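Local coordinates for protein methionine-R-sulfoxide reductase (Neisseria meningitidis, PDB 3MMH) that reduces the R form of free methionine sulfoxide back to methionine, using a GAF-type domain in which redox-active cysteines probably carry out the chemistry, at residues Lys11-Glu23 and Asp142-Ile155. Residues are numbered along the deposited sequence; the frame is centred on the assembly and turned at random. Where two conformers were deposited one is given.
Sequences KAALYREVLPQIE and DETDALYLGELAKI
A single buried carboxylate, Asp145, takes donors from Tyr15 and Lys11 of the neighbouring, nearly parallel helix as well as from the start of its own. Asp145 OD1 accepts from Tyr15 OH at 2.7 Å through the anti lone pair, while Asp145 OD2 takes Lys11 NZ on the syn side at 2.8 Å, a salt bridge, and the backbone N of Asp142 on the anti side. The last bond, with Thr144 N donating to Asp142 OD1, makes a capping box at the start of helix 143-165; Lys11 NZ also forms a weaker salt bridge to Asp142 OD1. Lys11 leaves its helix with CG opposite the backbone N (chi1 -177°), and a bend at chi3 turns NZ onto the two acids. Next to this polar end the tyrosines interlock as knobs into holes. Tyr148 CB lies over one face of the Tyr15 ring, 3.6 Å from its centroid, a CH-pi contact, whereas the rings, 25° from parallel, barely overlap. Farther along, Leu19 CD2 meets the Tyr148 ring, and Ile22 CG2 touches Leu152 CD1. Three donors on Asp145, which with Gln140 also belongs to a magnesium site, would probably stabilise its negative charge and fix its rotation, tying the N-terminal helix to the capped start of its partner.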
loop_
_atom_site.group_PDB
_atom_site.type_symbol
_atom_site.label_atom_id
_atom_site.label_comp_id
_atom_site.label_asym_id
_atom_site.label_seq_id
_atom_site.Cartn_x
_atom_site.Cartn_y
_atom_site.Cartn_z
ATOM N N LYS A 11 -8.162 -21.978 -6.444
ATOM C CA LYS A 11 -8.288 -20.966 -5.424
ATOM C C LYS A 11 -8.036 -21.469 -4.027
ATOM O O LYS A 11 -7.262 -20.916 -3.244
ATOM C CB LYS A 11 -9.670 -20.280 -5.560
ATOM C CG LYS A 11 -9.890 -19.137 -4.566
ATOM C CD LYS A 11 -11.400 -18.841 -4.316
ATOM C CE LYS A 11 -12.166 -18.421 -5.519
ATOM N NZ LYS A 11 -13.529 -18.071 -5.108
ATOM N N ALA A 12 -8.783 -22.510 -3.607
ATOM C CA ALA A 12 -8.666 -23.041 -2.246
ATOM C C ALA A 12 -7.234 -23.544 -1.993
ATOM O O ALA A 12 -6.660 -23.254 -0.923
ATOM C CB ALA A 12 -9.718 -24.125 -2.003
ATOM N N ALA A 13 -6.663 -24.272 -2.937
ATOM C CA ALA A 13 -5.320 -24.764 -2.772
ATOM C C ALA A 13 -4.348 -23.595 -2.619
ATOM O O ALA A 13 -3.371 -23.688 -1.884
ATOM C CB ALA A 13 -4.938 -25.689 -3.947
ATOM N N LEU A 14 -4.565 -22.496 -3.373
ATOM C CA LEU A 14 -3.663 -21.363 -3.283
ATOM C C LEU A 14 -3.739 -20.697 -1.913
ATOM O O LEU A 14 -2.725 -20.329 -1.344
ATOM C CB LEU A 14 -3.911 -20.378 -4.436
ATOM C CG LEU A 14 -2.905 -19.218 -4.529
ATOM C CD1 LEU A 14 -1.512 -19.671 -4.736
ATOM C CD2 LEU A 14 -3.341 -18.256 -5.641
ATOM N N TYR A 15 -4.936 -20.548 -1.353
ATOM C CA TYR A 15 -5.020 -20.041 0.015
ATOM C C TYR A 15 -4.236 -20.914 0.938
ATOM O O TYR A 15 -3.555 -20.436 1.845
ATOM C CB TYR A 15 -6.480 -19.966 0.487
ATOM C CG TYR A 15 -7.240 -18.732 0.053
ATOM C CD1 TYR A 15 -6.900 -17.504 0.616
ATOM C CD2 TYR A 15 -8.306 -18.782 -0.801
ATOM C CE1 TYR A 15 -7.637 -16.372 0.317
ATOM C CE2 TYR A 15 -9.056 -17.649 -1.109
ATOM C CZ TYR A 15 -8.702 -16.439 -0.548
ATOM O OH TYR A 15 -9.434 -15.305 -0.782
ATOM N N ARG A 16 -4.368 -22.245 0.866
ATOM C CA ARG A 16 -3.641 -23.117 1.766
ATOM C C ARG A 16 -2.134 -22.967 1.632
ATOM O O ARG A 16 -1.396 -23.118 2.596
ATOM C CB ARG A 16 -4.062 -24.578 1.538
ATOM C CG ARG A 16 -5.487 -24.847 1.926
ATOM C CD ARG A 16 -5.903 -26.290 1.960
ATOM N NE ARG A 16 -5.940 -26.903 0.655
ATOM C CZ ARG A 16 -7.020 -27.041 -0.117
ATOM N NH1 ARG A 16 -8.167 -26.511 0.258
ATOM N NH2 ARG A 16 -6.926 -27.676 -1.304
ATOM N N GLU A 17 -1.679 -22.695 0.416
ATOM C CA GLU A 17 -0.281 -22.419 0.136
ATOM C C GLU A 17 0.215 -21.107 0.643
ATOM O O GLU A 17 1.307 -21.014 1.191
ATOM C CB GLU A 17 -0.003 -22.572 -1.372
ATOM C CG GLU A 17 1.377 -22.457 -1.834
ATOM C CD GLU A 17 1.581 -22.673 -3.307
ATOM O OE1 GLU A 17 0.636 -22.692 -4.057
ATOM O OE2 GLU A 17 2.743 -22.799 -3.754
ATOM N N VAL A 18 -0.607 -20.064 0.512
ATOM C CA VAL A 18 -0.197 -18.719 0.722
ATOM C C VAL A 18 -0.406 -18.242 2.171
ATOM O O VAL A 18 0.411 -17.473 2.679
ATOM C CB VAL A 18 -0.897 -17.847 -0.257
ATOM C CG1 VAL A 18 -0.798 -16.305 0.104
ATOM C CG2 VAL A 18 -0.268 -18.088 -1.621
ATOM N N LEU A 19 -1.486 -18.652 2.844
ATOM C CA LEU A 19 -1.696 -18.148 4.225
ATOM C C LEU A 19 -0.504 -18.438 5.119
ATOM O O LEU A 19 -0.124 -17.550 5.881
ATOM C CB LEU A 19 -2.959 -18.706 4.864
ATOM C CG LEU A 19 -4.190 -17.855 4.794
ATOM C CD1 LEU A 19 -4.526 -17.272 3.555
ATOM C CD2 LEU A 19 -5.335 -18.578 5.442
ATOM N N PRO A 20 0.149 -19.619 5.106
ATOM C CA PRO A 20 1.262 -19.845 6.007
ATOM C C PRO A 20 2.417 -18.961 5.629
ATOM O O PRO A 20 3.205 -18.567 6.513
ATOM C CB PRO A 20 1.590 -21.335 5.803
ATOM C CG PRO A 20 0.301 -21.904 5.256
ATOM C CD PRO A 20 -0.314 -20.856 4.472
ATOM N N GLN A 21 2.611 -18.604 4.372
ATOM C CA GLN A 21 3.639 -17.711 3.967
ATOM C C GLN A 21 3.398 -16.294 4.464
ATOM O O GLN A 21 4.313 -15.654 4.964
ATOM C CB GLN A 21 3.810 -17.722 2.471
ATOM C CG GLN A 21 4.312 -19.076 1.946
ATOM C CD GLN A 21 4.501 -19.128 0.464
ATOM O OE1 GLN A 21 5.457 -18.500 -0.047
ATOM N NE2 GLN A 21 3.625 -19.747 -0.233
ATOM N N ILE A 22 2.168 -15.828 4.373
ATOM C CA ILE A 22 1.812 -14.536 4.961
ATOM C C ILE A 22 2.089 -14.554 6.476
ATOM O O ILE A 22 2.656 -13.617 7.004
ATOM C CB ILE A 22 0.364 -14.085 4.696
ATOM C CG1 ILE A 22 0.118 -13.907 3.191
ATOM C CG2 ILE A 22 0.059 -12.777 5.483
ATOM C CD1 ILE A 22 -1.264 -13.603 2.792
ATOM N N GLU A 23 1.650 -15.629 7.146
ATOM C CA GLU A 23 1.870 -15.690 8.584
ATOM C C GLU A 23 3.367 -15.540 8.884
ATOM O O GLU A 23 3.706 -14.856 9.881
ATOM C CB GLU A 23 1.321 -17.022 9.149
ATOM C CG GLU A 23 1.252 -17.033 10.663
ATOM C CD GLU A 23 0.784 -18.317 11.249
ATOM O OE1 GLU A 23 1.022 -19.406 10.622
ATOM O OE2 GLU A 23 0.348 -18.341 12.401
ATOM N N ASP A 142 -16.340 -16.093 -2.904
ATOM C CA ASP A 142 -17.306 -17.032 -2.438
ATOM C C ASP A 142 -16.921 -17.557 -1.044
ATOM O O ASP A 142 -16.144 -16.926 -0.317
ATOM C CB ASP A 142 -17.485 -18.146 -3.491
ATOM C CG ASP A 142 -16.302 -19.027 -3.645
ATOM O OD1 ASP A 142 -15.370 -18.966 -2.839
ATOM O OD2 ASP A 142 -16.267 -19.829 -4.599
ATOM N N GLU A 143 -17.514 -18.695 -0.659
ATOM C CA GLU A 143 -17.295 -19.216 0.668
ATOM C C GLU A 143 -15.817 -19.569 0.956
ATOM O O GLU A 143 -15.381 -19.527 2.096
ATOM C CB GLU A 143 -18.231 -20.407 0.984
ATOM C CG GLU A 143 -17.899 -21.692 0.308
ATOM C CD GLU A 143 -18.436 -21.811 -1.104
ATOM O OE1 GLU A 143 -18.989 -20.826 -1.633
ATOM O OE2 GLU A 143 -18.229 -22.946 -1.695
ATOM N N THR A 144 -15.091 -19.933 -0.075
ATOM C CA THR A 144 -13.660 -20.218 0.096
ATOM C C THR A 144 -12.932 -18.959 0.532
ATOM O O THR A 144 -12.123 -18.961 1.453
ATOM C CB THR A 144 -13.058 -20.789 -1.194
ATOM O OG1 THR A 144 -13.714 -22.035 -1.491
ATOM C CG2 THR A 144 -11.603 -21.026 -1.135
ATOM N N ASP A 145 -13.231 -17.848 -0.156
ATOM C CA ASP A 145 -12.602 -16.574 0.239
ATOM C C ASP A 145 -13.024 -16.157 1.665
ATOM O O ASP A 145 -12.253 -15.712 2.450
ATOM C CB ASP A 145 -12.987 -15.458 -0.758
ATOM C CG ASP A 145 -12.592 -15.857 -2.128
ATOM O OD1 ASP A 145 -11.387 -15.718 -2.528
ATOM O OD2 ASP A 145 -13.483 -16.319 -2.905
ATOM N N ALA A 146 -14.327 -16.330 1.974
ATOM C CA ALA A 146 -14.782 -15.950 3.310
ATOM C C ALA A 146 -14.028 -16.757 4.340
ATOM O O ALA A 146 -13.596 -16.237 5.371
ATOM C CB ALA A 146 -16.297 -16.130 3.408
ATOM N N LEU A 147 -13.897 -18.069 4.166
ATOM C CA LEU A 147 -13.222 -18.913 5.137
ATOM C C LEU A 147 -11.753 -18.483 5.322
ATOM O O LEU A 147 -11.293 -18.234 6.434
ATOM C CB LEU A 147 -13.301 -20.385 4.732
ATOM C CG LEU A 147 -12.675 -21.364 5.741
ATOM C CD1 LEU A 147 -13.688 -21.579 6.883
ATOM C CD2 LEU A 147 -12.354 -22.718 5.061
ATOM N N TYR A 148 -11.015 -18.439 4.236
ATOM C CA TYR A 148 -9.589 -18.198 4.321
ATOM C C TYR A 148 -9.204 -16.779 4.587
ATOM O O TYR A 148 -8.285 -16.538 5.382
ATOM C CB TYR A 148 -8.887 -18.762 3.076
ATOM C CG TYR A 148 -8.850 -20.267 3.091
ATOM C CD1 TYR A 148 -8.203 -20.990 4.096
ATOM C CD2 TYR A 148 -9.356 -21.009 2.022
ATOM C CE1 TYR A 148 -8.189 -22.384 4.060
ATOM C CE2 TYR A 148 -9.281 -22.396 2.007
ATOM C CZ TYR A 148 -8.736 -23.073 3.050
ATOM O OH TYR A 148 -8.691 -24.472 3.016
ATOM N N LEU A 149 -9.941 -15.797 4.078
ATOM C CA LEU A 149 -9.660 -14.411 4.497
ATOM C C LEU A 149 -10.096 -14.202 5.917
ATOM O O LEU A 149 -9.488 -13.383 6.627
ATOM C CB LEU A 149 -10.294 -13.390 3.550
ATOM C CG LEU A 149 -9.725 -13.401 2.114
ATOM C CD1 LEU A 149 -10.568 -12.538 1.213
ATOM C CD2 LEU A 149 -8.250 -12.960 2.114
ATOM N N GLY A 150 -11.090 -14.941 6.427
ATOM C CA GLY A 150 -11.368 -14.897 7.855
ATOM C C GLY A 150 -10.247 -15.434 8.693
ATOM O O GLY A 150 -9.932 -14.846 9.749
ATOM N N GLU A 151 -9.594 -16.487 8.242
ATOM C CA GLU A 151 -8.421 -16.978 8.979
ATOM C C GLU A 151 -7.263 -15.999 8.873
ATOM O O GLU A 151 -6.543 -15.813 9.854
ATOM C CB GLU A 151 -8.008 -18.341 8.402
ATOM C CG GLU A 151 -8.959 -19.507 8.681
ATOM C CD GLU A 151 -9.271 -19.656 10.168
ATOM O OE1 GLU A 151 -8.343 -19.626 10.977
ATOM O OE2 GLU A 151 -10.471 -19.664 10.499
ATOM N N LEU A 152 -7.071 -15.342 7.745
ATOM C CA LEU A 152 -6.074 -14.323 7.602
ATOM C C LEU A 152 -6.347 -13.161 8.594
ATOM O O LEU A 152 -5.409 -12.615 9.195
ATOM C CB LEU A 152 -6.008 -13.815 6.185
ATOM C CG LEU A 152 -4.975 -12.696 5.957
ATOM C CD1 LEU A 152 -3.573 -13.102 6.362
ATOM C CD2 LEU A 152 -5.018 -12.315 4.453
ATOM N N ALA A 153 -7.599 -12.769 8.715
ATOM C CA ALA A 153 -7.978 -11.726 9.658
ATOM C C ALA A 153 -7.502 -12.031 11.062
ATOM O O ALA A 153 -6.966 -11.198 11.759
ATOM C CB ALA A 153 -9.475 -11.361 9.610
ATOM N N LYS A 154 -7.650 -13.309 11.476
ATOM C CA LYS A 154 -7.168 -13.663 12.815
ATOM C C LYS A 154 -5.635 -13.645 12.944
ATOM O O LYS A 154 -5.118 -13.212 13.984
ATOM C CB LYS A 154 -7.762 -15.023 13.231
ATOM C CG LYS A 154 -9.270 -15.004 13.299
ATOM C CD LYS A 154 -9.930 -16.301 13.710
ATOM C CE LYS A 154 -11.373 -16.071 14.174
ATOM N NZ LYS A 154 -12.356 -15.823 13.065
ATOM N N ILE A 155 -4.931 -14.044 11.909
ATOM C CA ILE A 155 -3.486 -13.891 11.874
ATOM C C ILE A 155 -3.081 -12.442 12.050
ATOM O O ILE A 155 -2.209 -12.087 12.839
ATOM C CB ILE A 155 -2.923 -14.473 10.549
ATOM C CG1 ILE A 155 -3.015 -15.999 10.539
ATOM C CG2 ILE A 155 -1.507 -13.996 10.247
ATOM C CD1 ILE A 155 -2.836 -16.634 9.115
#